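Local structure of putative cytochrome P450 154A1 (Streptomyces coelicolor, 1ODO) at residues R284-R295 and E313-R324; L10-E20 and P389-G397. The protein is a haem protein of the cytochrome P450 family, holding its iron porphyrin in a largely helical fold with 4-phenyl-1H-imidazole in an adjoining pocket. All coordinates share one frame; numbering follows the deposited sequence.

Interaction 1 of 2, residues R284-R295 and E313-R324; sequences RHEPAVKHLPLR and EPILASYAAANR. With HEM (protoporphyrin IX containing Fe), chain B.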
loop_
_atom_site.group_PDB
_atom_site.type_symbol
_atom_site.label_atom_id
_atom_site.label_comp_id
_atom_site.label_asym_id
_atom_site.label_seq_id
_atom_site.Cartn_x
_atom_site.Cartn_y
_atom_site.Cartn_z
ATOM N N ARG A 284 7.797 -9.391 -0.252
ATOM C CA ARG A 284 8.242 -9.843 -1.565
ATOM C C ARG A 284 7.230 -10.786 -2.213
ATOM O O ARG A 284 6.820 -10.580 -3.353
ATOM C CB ARG A 284 9.585 -10.577 -1.458
ATOM C CG ARG A 284 10.165 -11.018 -2.816
ATOM C CD ARG A 284 11.281 -12.052 -2.646
ATOM N NE ARG A 284 10.741 -13.340 -2.212
ATOM C CZ ARG A 284 10.089 -14.180 -3.012
ATOM N NH1 ARG A 284 9.909 -13.876 -4.292
ATOM N NH2 ARG A 284 9.591 -15.311 -2.528
ATOM N N HIS A 285 6.841 -11.814 -1.460
ATOM C CA HIS A 285 5.895 -12.843 -1.898
ATOM C C HIS A 285 4.435 -12.415 -2.086
ATOM O O HIS A 285 3.772 -12.848 -3.036
ATOM C CB HIS A 285 5.985 -14.024 -0.915
ATOM C CG HIS A 285 5.377 -15.296 -1.423
ATOM N ND1 HIS A 285 4.191 -15.800 -0.934
ATOM C CD2 HIS A 285 5.802 -16.175 -2.362
ATOM C CE1 HIS A 285 3.910 -16.935 -1.549
ATOM N NE2 HIS A 285 4.872 -17.185 -2.421
ATOM N N GLU A 286 3.926 -11.585 -1.184
ATOM C CA GLU A 286 2.543 -11.120 -1.287
ATOM C C GLU A 286 2.441 -9.659 -0.864
ATOM O O GLU A 286 1.847 -9.340 0.167
ATOM C CB GLU A 286 1.619 -11.978 -0.418
ATOM C CG GLU A 286 1.545 -13.438 -0.848
ATOM C CD GLU A 286 0.815 -13.647 -2.167
ATOM O OE1 GLU A 286 0.488 -12.654 -2.858
ATOM O OE2 GLU A 286 0.570 -14.819 -2.515
ATOM N N PRO A 287 3.034 -8.751 -1.656
ATOM C CA PRO A 287 3.011 -7.313 -1.361
ATOM C C PRO A 287 1.582 -6.771 -1.363
ATOM O O PRO A 287 0.730 -7.269 -2.101
ATOM C CB PRO A 287 3.877 -6.718 -2.474
ATOM C CG PRO A 287 3.676 -7.675 -3.611
ATOM C CD PRO A 287 3.735 -9.021 -2.923
ATOM N N ALA A 288 1.332 -5.749 -0.547
ATOM C CA ALA A 288 0.004 -5.137 -0.442
ATOM C C ALA A 288 -0.476 -4.368 -1.671
ATOM O O ALA A 288 -1.684 -4.263 -1.904
ATOM C CB ALA A 288 -0.052 -4.228 0.794
ATOM N N VAL A 289 0.458 -3.821 -2.446
ATOM C CA VAL A 289 0.115 -3.065 -3.650
ATOM C C VAL A 289 0.697 -3.812 -4.852
ATOM O O VAL A 289 1.913 -3.858 -5.035
ATOM C CB VAL A 289 0.696 -1.639 -3.585
ATOM C CG1 VAL A 289 0.421 -0.894 -4.885
ATOM C CG2 VAL A 289 0.083 -0.898 -2.404
ATOM N N LYS A 290 -0.175 -4.389 -5.672
ATOM C CA LYS A 290 0.268 -5.143 -6.844
ATOM C C LYS A 290 0.698 -4.344 -8.067
ATOM O O LYS A 290 1.634 -4.732 -8.766
ATOM C CB LYS A 290 -0.828 -6.136 -7.246
ATOM C CG LYS A 290 -1.172 -7.131 -6.141
ATOM C CD LYS A 290 -2.389 -7.977 -6.499
ATOM C CE LYS A 290 -3.666 -7.148 -6.469
ATOM N NZ LYS A 290 -4.871 -7.965 -6.809
ATOM N N HIS A 291 0.004 -3.243 -8.335
ATOM C CA HIS A 291 0.312 -2.388 -9.485
ATOM C C HIS A 291 0.205 -0.949 -9.006
ATOM O O HIS A 291 -0.671 -0.629 -8.196
ATOM C CB HIS A 291 -0.705 -2.618 -10.607
ATOM C CG HIS A 291 -0.783 -4.035 -11.081
ATOM N ND1 HIS A 291 0.137 -4.586 -11.947
ATOM C CD2 HIS A 291 -1.681 -5.013 -10.815
ATOM C CE1 HIS A 291 -0.190 -5.842 -12.193
ATOM N NE2 HIS A 291 -1.290 -6.127 -11.517
ATOM N N LEU A 292 1.063 -0.078 -9.527
ATOM C CA LEU A 292 1.037 1.321 -9.115
ATOM C C LEU A 292 0.760 2.325 -10.229
ATOM O O LEU A 292 1.619 2.602 -11.056
ATOM C CB LEU A 292 2.370 1.672 -8.431
ATOM C CG LEU A 292 2.486 2.901 -7.510
ATOM C CD1 LEU A 292 2.341 4.198 -8.302
ATOM C CD2 LEU A 292 1.424 2.808 -6.423
ATOM N N PRO A 293 -0.463 2.867 -10.275
ATOM C CA PRO A 293 -0.794 3.855 -11.308
ATOM C C PRO A 293 -0.344 5.221 -10.769
ATOM O O PRO A 293 -0.603 5.534 -9.611
ATOM C CB PRO A 293 -2.310 3.743 -11.411
ATOM C CG PRO A 293 -2.711 3.431 -10.012
ATOM C CD PRO A 293 -1.669 2.436 -9.544
ATOM N N LEU A 294 0.352 6.024 -11.567
ATOM C CA LEU A 294 0.728 5.706 -12.936
ATOM C C LEU A 294 1.916 6.623 -13.243
ATOM O O LEU A 294 2.113 7.634 -12.565
ATOM C CB LEU A 294 -0.442 6.026 -13.874
ATOM C CG LEU A 294 -0.454 5.463 -15.296
ATOM C CD1 LEU A 294 -0.446 3.939 -15.246
ATOM C CD2 LEU A 294 -1.705 5.967 -16.028
ATOM N N ARG A 295 2.716 6.264 -14.240
ATOM C CA ARG A 295 3.869 7.074 -14.614
ATOM C C ARG A 295 3.802 7.344 -16.109
ATOM O O ARG A 295 3.066 6.669 -16.824
ATOM C CB ARG A 295 5.173 6.362 -14.248
ATOM C CG ARG A 295 5.544 6.517 -12.775
ATOM C CD ARG A 295 6.842 5.785 -12.453
ATOM N NE ARG A 295 7.384 6.155 -11.148
ATOM C CZ ARG A 295 6.923 5.716 -9.978
ATOM N NH1 ARG A 295 5.895 4.877 -9.923
ATOM N NH2 ARG A 295 7.505 6.115 -8.856
ATOM N N GLU A 313 3.282 8.176 -23.247
ATOM C CA GLU A 313 2.575 6.929 -22.950
ATOM C C GLU A 313 2.727 6.576 -21.473
ATOM O O GLU A 313 3.764 6.852 -20.865
ATOM C CB GLU A 313 3.089 5.790 -23.835
ATOM C CG GLU A 313 2.776 5.993 -25.309
ATOM C CD GLU A 313 3.077 4.769 -26.155
ATOM O OE1 GLU A 313 4.065 4.062 -25.865
ATOM O OE2 GLU A 313 2.331 4.525 -27.125
ATOM N N PRO A 314 1.687 5.968 -20.873
ATOM C CA PRO A 314 1.725 5.592 -19.455
ATOM C C PRO A 314 2.558 4.360 -19.149
ATOM O O PRO A 314 2.748 3.488 -20.000
ATOM C CB PRO A 314 0.247 5.372 -19.102
ATOM C CG PRO A 314 -0.504 6.080 -20.199
ATOM C CD PRO A 314 0.331 5.787 -21.410
ATOM N N ILE A 315 3.023 4.295 -17.905
ATOM C CA ILE A 315 3.845 3.192 -17.419
ATOM C C ILE A 315 3.274 2.721 -16.088
ATOM O O ILE A 315 3.155 3.505 -15.145
ATOM C CB ILE A 315 5.297 3.651 -17.205
ATOM C CG1 ILE A 315 5.905 4.065 -18.544
ATOM C CG2 ILE A 315 6.110 2.539 -16.537
ATOM C CD1 ILE A 315 7.250 4.763 -18.423
ATOM N N LEU A 316 2.920 1.444 -16.020
ATOM C CA LEU A 316 2.357 0.855 -14.809
ATOM C C LEU A 316 3.361 -0.076 -14.131
ATOM O O LEU A 316 3.711 -1.117 -14.676
ATOM C CB LEU A 316 1.097 0.060 -15.159
ATOM C CG LEU A 316 0.348 -0.597 -13.995
ATOM C CD1 LEU A 316 -0.442 0.460 -13.224
ATOM C CD2 LEU A 316 -0.588 -1.667 -14.548
ATOM N N ALA A 317 3.822 0.295 -12.944
ATOM C CA ALA A 317 4.781 -0.537 -12.226
ATOM C C ALA A 317 4.030 -1.721 -11.624
ATOM O O ALA A 317 3.164 -1.538 -10.767
ATOM C CB ALA A 317 5.463 0.274 -11.126
ATOM N N SER A 318 4.350 -2.927 -12.087
ATOM C CA SER A 318 3.703 -4.145 -11.594
ATOM C C SER A 318 4.640 -4.840 -10.606
ATOM O O SER A 318 5.293 -5.836 -10.922
ATOM C CB SER A 318 3.362 -5.057 -12.777
ATOM O OG SER A 318 2.373 -4.448 -13.597
ATOM N N TYR A 319 4.679 -4.287 -9.397
ATOM C CA TYR A 319 5.513 -4.774 -8.304
ATOM C C TYR A 319 5.375 -6.220 -7.855
ATOM O O TYR A 319 6.384 -6.900 -7.639
ATOM C CB TYR A 319 5.319 -3.852 -7.102
ATOM C CG TYR A 319 5.786 -2.437 -7.356
ATOM C CD1 TYR A 319 5.073 -1.349 -6.859
ATOM C CD2 TYR A 319 6.962 -2.187 -8.064
ATOM C CE1 TYR A 319 5.522 -0.043 -7.056
ATOM C CE2 TYR A 319 7.422 -0.885 -8.265
ATOM C CZ TYR A 319 6.695 0.179 -7.755
ATOM O OH TYR A 319 7.145 1.467 -7.943
ATOM N N ALA A 320 4.141 -6.685 -7.691
ATOM C CA ALA A 320 3.905 -8.056 -7.256
ATOM C C ALA A 320 4.511 -9.059 -8.229
ATOM O O ALA A 320 5.195 -9.995 -7.812
ATOM C CB ALA A 320 2.407 -8.309 -7.101
ATOM N N ALA A 321 4.268 -8.857 -9.521
ATOM C CA ALA A 321 4.800 -9.756 -10.546
ATOM C C ALA A 321 6.320 -9.660 -10.608
ATOM O O ALA A 321 7.008 -10.666 -10.795
ATOM C CB ALA A 321 4.198 -9.414 -11.906
ATOM N N ALA A 322 6.839 -8.445 -10.447
ATOM C CA ALA A 322 8.278 -8.214 -10.486
ATOM C C ALA A 322 8.992 -8.882 -9.314
ATOM O O ALA A 322 10.104 -9.394 -9.467
ATOM C CB ALA A 322 8.567 -6.712 -10.485
ATOM N N ASN A 323 8.357 -8.878 -8.145
ATOM C CA ASN A 323 8.959 -9.490 -6.964
ATOM C C ASN A 323 9.164 -10.991 -7.148
ATOM O O ASN A 323 9.935 -11.609 -6.416
ATOM C CB ASN A 323 8.090 -9.265 -5.725
ATOM C CG ASN A 323 8.199 -7.853 -5.172
ATOM O OD1 ASN A 323 9.049 -7.064 -5.589
ATOM N ND2 ASN A 323 7.340 -7.536 -4.206
ATOM N N ARG A 324 8.463 -11.571 -8.120
ATOM C CA ARG A 324 8.567 -13.003 -8.397
ATOM C C ARG A 324 9.270 -13.305 -9.714
ATOM O O ARG A 324 9.173 -14.418 -10.236
ATOM C CB ARG A 324 7.169 -13.634 -8.402
ATOM C CG ARG A 324 6.529 -13.750 -7.008
ATOM C CD ARG A 324 5.013 -13.868 -7.118
ATOM N NE ARG A 324 4.340 -14.096 -5.837
ATOM C CZ ARG A 324 3.836 -15.269 -5.459
ATOM N NH1 ARG A 324 3.938 -16.324 -6.259
ATOM N NH2 ARG A 324 3.199 -15.384 -4.301
HETATM C CHA HEM B . 4.132 5.560 -1.684
HETATM C CHB HEM B . 2.972 6.644 2.861
HETATM C CHC HEM B . 2.432 1.949 3.852
HETATM C CHD HEM B . 3.568 0.887 -0.693
HETATM C C1A HEM B . 3.884 6.284 -0.544
HETATM C C2A HEM B . 3.944 7.737 -0.416
HETATM C C3A HEM B . 3.615 8.040 0.848
HETATM C C4A HEM B . 3.347 6.794 1.552
HETATM C CMA HEM B . 3.520 9.437 1.488
HETATM C CAA HEM B . 4.319 8.698 -1.564
HETATM C CBA HEM B . 5.848 8.828 -1.691
HETATM C CGA HEM B . 6.340 9.746 -2.808
HETATM O O1A HEM B . 5.641 9.744 -3.882
HETATM O O2A HEM B . 7.358 10.408 -2.614
HETATM C C1B HEM B . 2.716 5.475 3.527
HETATM C C2B HEM B . 2.311 5.396 4.920
HETATM C C3B HEM B . 2.157 4.072 5.207
HETATM C C4B HEM B . 2.462 3.329 4.005
HETATM C CMB HEM B . 2.107 6.613 5.846
HETATM C CAB HEM B . 1.736 3.411 6.535
HETATM C CBB HEM B . 2.737 3.602 7.685
HETATM C C1C HEM B . 2.707 1.247 2.687
HETATM C C2C HEM B . 2.647 -0.219 2.575
HETATM C C3C HEM B . 2.962 -0.520 1.295
HETATM C C4C HEM B . 3.221 0.737 0.622
HETATM C CMC HEM B . 2.272 -1.158 3.763
HETATM C CAC HEM B . 3.055 -1.886 0.564
HETATM C CBC HEM B . 3.824 -3.004 1.277
HETATM C C1D HEM B . 3.817 2.048 -1.370
HETATM C C2D HEM B . 4.165 2.151 -2.769
HETATM C C3D HEM B . 4.315 3.466 -3.054
HETATM C C4D HEM B . 4.075 4.188 -1.826
HETATM C CMD HEM B . 4.309 0.949 -3.724
HETATM C CAD HEM B . 4.646 4.060 -4.432
HETATM C CBD HEM B . 6.057 3.843 -4.989
HETATM C CGD HEM B . 6.083 4.467 -6.368
HETATM O O1D HEM B . 6.138 3.724 -7.356
HETATM O O2D HEM B . 6.000 5.716 -6.415
HETATM N NA HEM B . 3.528 5.742 0.668
HETATM N NB HEM B . 2.794 4.196 2.986
HETATM N NC HEM B . 3.065 1.803 1.484
HETATM N ND HEM B . 3.757 3.314 -0.794
HETATM FE FE HEM B . 3.303 3.758 1.074
HETATM O O HOH W 1 4.728 -11.107 -5.350
HETATM O O HOH W 2 2.023 -7.105 -10.259
HETATM O O HOH W 3 3.965 3.501 -12.183
#

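Interaction 2 of 2, residues L10-E20 and P389-G397; sequences LDPTGADHHTE and PVPSLISNG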
loop_
_atom_site.group_PDB
_atom_site.type_symbol
_atom_site.label_atom_id
_atom_site.label_comp_id
_atom_site.label_asym_id
_atom_site.label_seq_id
_atom_site.Cartn_x
_atom_site.Cartn_y
_atom_site.Cartn_z
ATOM N N LEU A 10 -6.425 -6.154 -17.569
ATOM C CA LEU A 10 -6.225 -6.596 -16.194
ATOM C C LEU A 10 -7.576 -6.660 -15.481
ATOM O O LEU A 10 -8.373 -5.729 -15.556
ATOM C CB LEU A 10 -5.274 -5.641 -15.468
ATOM C CG LEU A 10 -3.903 -5.473 -16.137
ATOM C CD1 LEU A 10 -3.013 -4.603 -15.265
ATOM C CD2 LEU A 10 -3.260 -6.840 -16.355
ATOM N N ASP A 11 -7.819 -7.776 -14.801
ATOM C CA ASP A 11 -9.056 -8.021 -14.063
ATOM C C ASP A 11 -9.288 -7.026 -12.918
ATOM O O ASP A 11 -8.564 -7.030 -11.925
ATOM C CB ASP A 11 -9.020 -9.464 -13.542
ATOM C CG ASP A 11 -10.254 -9.847 -12.754
ATOM O OD1 ASP A 11 -11.269 -9.124 -12.803
ATOM O OD2 ASP A 11 -10.202 -10.899 -12.085
ATOM N N PRO A 12 -10.317 -6.167 -13.044
ATOM C CA PRO A 12 -10.632 -5.169 -12.012
ATOM C C PRO A 12 -11.020 -5.775 -10.662
ATOM O O PRO A 12 -10.959 -5.097 -9.640
ATOM C CB PRO A 12 -11.798 -4.385 -12.622
ATOM C CG PRO A 12 -11.632 -4.578 -14.099
ATOM C CD PRO A 12 -11.223 -6.026 -14.198
ATOM N N THR A 13 -11.428 -7.040 -10.660
ATOM C CA THR A 13 -11.824 -7.706 -9.416
ATOM C C THR A 13 -10.674 -8.410 -8.700
ATOM O O THR A 13 -10.849 -8.907 -7.586
ATOM C CB THR A 13 -12.937 -8.748 -9.666
ATOM O OG1 THR A 13 -12.396 -9.874 -10.371
ATOM C CG2 THR A 13 -14.057 -8.136 -10.493
ATOM N N GLY A 14 -9.507 -8.452 -9.340
ATOM C CA GLY A 14 -8.340 -9.097 -8.753
ATOM C C GLY A 14 -8.600 -10.518 -8.283
ATOM O O GLY A 14 -8.046 -10.961 -7.276
ATOM N N ALA A 15 -9.424 -11.243 -9.034
ATOM C CA ALA A 15 -9.786 -12.619 -8.710
ATOM C C ALA A 15 -8.684 -13.677 -8.677
ATOM O O ALA A 15 -8.811 -14.672 -7.961
ATOM C CB ALA A 15 -10.908 -13.082 -9.646
ATOM N N ASP A 16 -7.613 -13.485 -9.438
ATOM C CA ASP A 16 -6.535 -14.469 -9.450
ATOM C C ASP A 16 -5.215 -13.801 -9.819
ATOM O O ASP A 16 -4.728 -13.945 -10.946
ATOM C CB ASP A 16 -6.870 -15.568 -10.463
ATOM C CG ASP A 16 -5.866 -16.702 -10.454
ATOM O OD1 ASP A 16 -4.921 -16.670 -9.637
ATOM O OD2 ASP A 16 -6.029 -17.634 -11.266
ATOM N N HIS A 17 -4.632 -13.085 -8.862
ATOM C CA HIS A 17 -3.377 -12.392 -9.103
ATOM C C HIS A 17 -2.177 -13.291 -9.387
ATOM O O HIS A 17 -1.249 -12.870 -10.073
ATOM C CB HIS A 17 -3.070 -11.417 -7.952
ATOM C CG HIS A 17 -2.652 -12.074 -6.672
ATOM N ND1 HIS A 17 -3.466 -12.942 -5.976
ATOM C CD2 HIS A 17 -1.519 -11.950 -5.940
ATOM C CE1 HIS A 17 -2.852 -13.325 -4.869
ATOM N NE2 HIS A 17 -1.669 -12.737 -4.823
ATOM N N HIS A 18 -2.188 -14.521 -8.876
ATOM C CA HIS A 18 -1.064 -15.428 -9.123
ATOM C C HIS A 18 -0.996 -15.769 -10.606
ATOM O O HIS A 18 0.083 -15.798 -11.198
ATOM C CB HIS A 18 -1.199 -16.723 -8.323
ATOM C CG HIS A 18 -1.043 -16.541 -6.847
ATOM N ND1 HIS A 18 -0.123 -15.673 -6.301
ATOM C CD2 HIS A 18 -1.661 -17.142 -5.803
ATOM C CE1 HIS A 18 -0.180 -15.747 -4.983
ATOM N NE2 HIS A 18 -1.105 -16.631 -4.656
ATOM N N THR A 19 -2.146 -16.052 -11.207
ATOM C CA THR A 19 -2.160 -16.378 -12.625
ATOM C C THR A 19 -1.804 -15.107 -13.383
ATOM O O THR A 19 -1.093 -15.144 -14.385
ATOM C CB THR A 19 -3.540 -16.872 -13.086
ATOM O OG1 THR A 19 -3.826 -18.125 -12.456
ATOM C CG2 THR A 19 -3.562 -17.057 -14.606
ATOM N N GLU A 20 -2.295 -13.975 -12.888
ATOM C CA GLU A 20 -2.016 -12.697 -13.531
ATOM C C GLU A 20 -0.504 -12.454 -13.599
ATOM O O GLU A 20 -0.000 -11.956 -14.606
ATOM C CB GLU A 20 -2.690 -11.556 -12.765
ATOM C CG GLU A 20 -2.374 -10.174 -13.328
ATOM C CD GLU A 20 -3.068 -9.064 -12.569
ATOM O OE1 GLU A 20 -4.199 -8.687 -12.953
ATOM O OE2 GLU A 20 -2.484 -8.579 -11.579
ATOM N N PRO A 389 -10.033 -13.151 -2.396
ATOM C CA PRO A 389 -9.258 -11.915 -2.299
ATOM C C PRO A 389 -10.112 -10.656 -2.305
ATOM O O PRO A 389 -11.233 -10.647 -2.822
ATOM C CB PRO A 389 -8.361 -11.985 -3.528
ATOM C CG PRO A 389 -9.279 -12.609 -4.547
ATOM C CD PRO A 389 -9.936 -13.732 -3.750
ATOM N N VAL A 390 -9.581 -9.595 -1.707
ATOM C CA VAL A 390 -10.292 -8.328 -1.667
ATOM C C VAL A 390 -10.473 -7.993 -3.153
ATOM O O VAL A 390 -9.556 -8.191 -3.950
ATOM C CB VAL A 390 -9.431 -7.241 -0.989
ATOM C CG1 VAL A 390 -10.005 -5.861 -1.266
ATOM C CG2 VAL A 390 -9.367 -7.499 0.512
ATOM N N PRO A 391 -11.661 -7.509 -3.546
ATOM C CA PRO A 391 -11.929 -7.164 -4.949
ATOM C C PRO A 391 -11.160 -5.927 -5.396
ATOM O O PRO A 391 -11.702 -4.824 -5.420
ATOM C CB PRO A 391 -13.443 -6.936 -4.963
ATOM C CG PRO A 391 -13.934 -7.741 -3.791
ATOM C CD PRO A 391 -12.897 -7.436 -2.752
ATOM N N SER A 392 -9.891 -6.115 -5.754
ATOM C CA SER A 392 -9.070 -4.998 -6.190
ATOM C C SER A 392 -7.884 -5.435 -7.039
ATOM O O SER A 392 -7.246 -6.456 -6.768
ATOM C CB SER A 392 -8.553 -4.228 -4.970
ATOM O OG SER A 392 -7.751 -3.123 -5.360
ATOM N N LEU A 393 -7.603 -4.648 -8.070
ATOM C CA LEU A 393 -6.495 -4.920 -8.972
ATOM C C LEU A 393 -5.238 -4.365 -8.295
ATOM O O LEU A 393 -4.117 -4.740 -8.628
ATOM C CB LEU A 393 -6.738 -4.210 -10.306
ATOM C CG LEU A 393 -5.611 -4.155 -11.340
ATOM C CD1 LEU A 393 -5.225 -5.564 -11.773
ATOM C CD2 LEU A 393 -6.083 -3.345 -12.542
ATOM N N ILE A 394 -5.446 -3.477 -7.326
ATOM C CA ILE A 394 -4.341 -2.861 -6.598
ATOM C C ILE A 394 -4.053 -3.537 -5.254
ATOM O O ILE A 394 -2.949 -4.038 -5.032
ATOM C CB ILE A 394 -4.621 -1.354 -6.365
ATOM C CG1 ILE A 394 -4.821 -0.656 -7.717
ATOM C CG2 ILE A 394 -3.463 -0.714 -5.603
ATOM C CD1 ILE A 394 -5.186 0.809 -7.611
ATOM N N SER A 395 -5.040 -3.554 -4.361
ATOM C CA SER A 395 -4.864 -4.175 -3.045
ATOM C C SER A 395 -4.781 -5.696 -3.102
ATOM O O SER A 395 -5.540 -6.339 -3.825
ATOM C CB SER A 395 -6.006 -3.771 -2.110
ATOM O OG SER A 395 -5.965 -2.384 -1.841
ATOM N N ASN A 396 -3.864 -6.261 -2.317
ATOM C CA ASN A 396 -3.662 -7.704 -2.263
ATOM C C ASN A 396 -3.881 -8.232 -0.839
ATOM O O ASN A 396 -2.981 -8.196 -0.001
ATOM C CB ASN A 396 -2.245 -8.043 -2.747
ATOM C CG ASN A 396 -1.926 -9.529 -2.661
ATOM O OD1 ASN A 396 -2.811 -10.378 -2.778
ATOM N ND2 ASN A 396 -0.644 -9.850 -2.482
ATOM N N GLY A 397 -5.090 -8.710 -0.573
ATOM C CA GLY A 397 -5.401 -9.238 0.744
ATOM C C GLY A 397 -6.611 -10.151 0.688
ATOM O O GLY A 397 -7.197 -10.339 -0.376
HETATM O O HOH W 4 -12.166 -10.550 -5.988
#

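Interaction 1 of 2, residues R284-R295 and E313-R324
Leu292 faces Ala317 and Arg295 faces Ile315 as hydrogen-bonded pairs of an antiparallel ladder, and the one-residue slip between them is a beta bulge in the mixed sheet of the P450 fold. Water 3 bridges the bulge between Leu292 O, Ile315 O and Ala317 N. A cis peptide before Leu294 lies within it. Leu316 is the main bump on one side: with CG anti to the backbone N (chi1 -178°), CD1 packs against the Leu292 carbonyl and touches Pro293 CB and Leu294 CD1, 4.0 Å from Leu294 CD1, while CD2 touches the His291 ring. That ring is met at its edge by Ser318 OG, hydrogen-bonded to ND1 at 2.8 Å, and its NE2 is hydrogen-bonded to Glu20. Beyond the strands, the methyl of Ala320 sits in a hollow formed by Pro287 CG and the CB and CG of Lys290, 3.8 Å from the proline carbon.

On the haem side, the Tyr319 ring lays one face over Ala317 CB and takes Leu292 CB near CE1. Its OH donates to HEM O1D at 2.5 Å, and the extended Arg295 gives one NH to each oxygen of the same propionate. Arg284 and Glu281 form the ExxR pair of the preceding helix; Arg284 NH1 also reaches Asn323 O. Last comes Arg324, which grips His285 O side-on with NE and NH2. Its NH1 pairs with Asp333, whose carbonyl is bonded to His285 NE2, and its NH2 lies 3.1 Å above the plane of the His285 ring, over the centre.

Interaction 2 of 2, residues L10-E20 and P389-G397
This is a loop-against-loop packing contact, partly buried, in which the N-terminal chain leading into helix 17-25 lies along the irregular run between strands 379-380 and 402-404. The backbones meet closely through carbon-bound hydrogens. Pro391 CA points its hydrogen at Thr13 O from 3.3 Å, and Gly14 CA does the same toward Ser392 O from 3.5 Å. Gly14 ends a type I turn from Asp11, with a phi of 52°, and bare of a side chain it lets the two backbones come this close. The Asp11 carboxylate holds the turn: OD1 takes Thr13 N, which makes an Asx turn, and also Thr13 OG1 from the same face, and OD2 takes Ala15 N.

Leu393 is the wedge. Its CD1 reaches Leu10 CB at 3.7 Å and lies against Asp11 O and Glu20 OE1; Glu20 OE2 is hydrogen-bonded to His291. Pro389 CG presses on Gly14 O at 3.4 Å. Asn396 OD1 hovers 3.3 Å above one face of the His17 ring, too poorly aligned to bond with NE2; the histidine nitrogen is instead bonded to Glu286, and Asn396 ND2 to Pro287 O. Water 4 links the segments, donating to Thr13 O and, weakly, to Pro389 O, while Thr177 OG1 bonds both Pro12 O and Leu393 N. The chemistry implies a join resting largely on close backbone packing and CA-H...O contacts, with a water and neighbouring side chains adding hydrogen bonds.

Interactions 1 and 2 lie side by side, their centres about 12 Å apart, with residues 286-291 as the shared wall. Lys290 NZ reaches Ser392 O at 2.8 Å and His291 NE2 reaches Glu20 OE2 at 2.7 Å, both probable hydrogen bonds, so each segment of interaction 2 is tied to 284-295. Backbone bonds join Lys290 to Ile394 and Ala288 to Asn396. Interaction 1 borders the haem directly, and the side chain of Val289 is about 5 Å from 4-phenyl-1H-imidazole. Interaction 2 stands a layer back, the side chain of Asn396 about 9 Å from the haem, though Ser392 OG bonds the carbonyl of Phe175, a residue of the imidazole pocket.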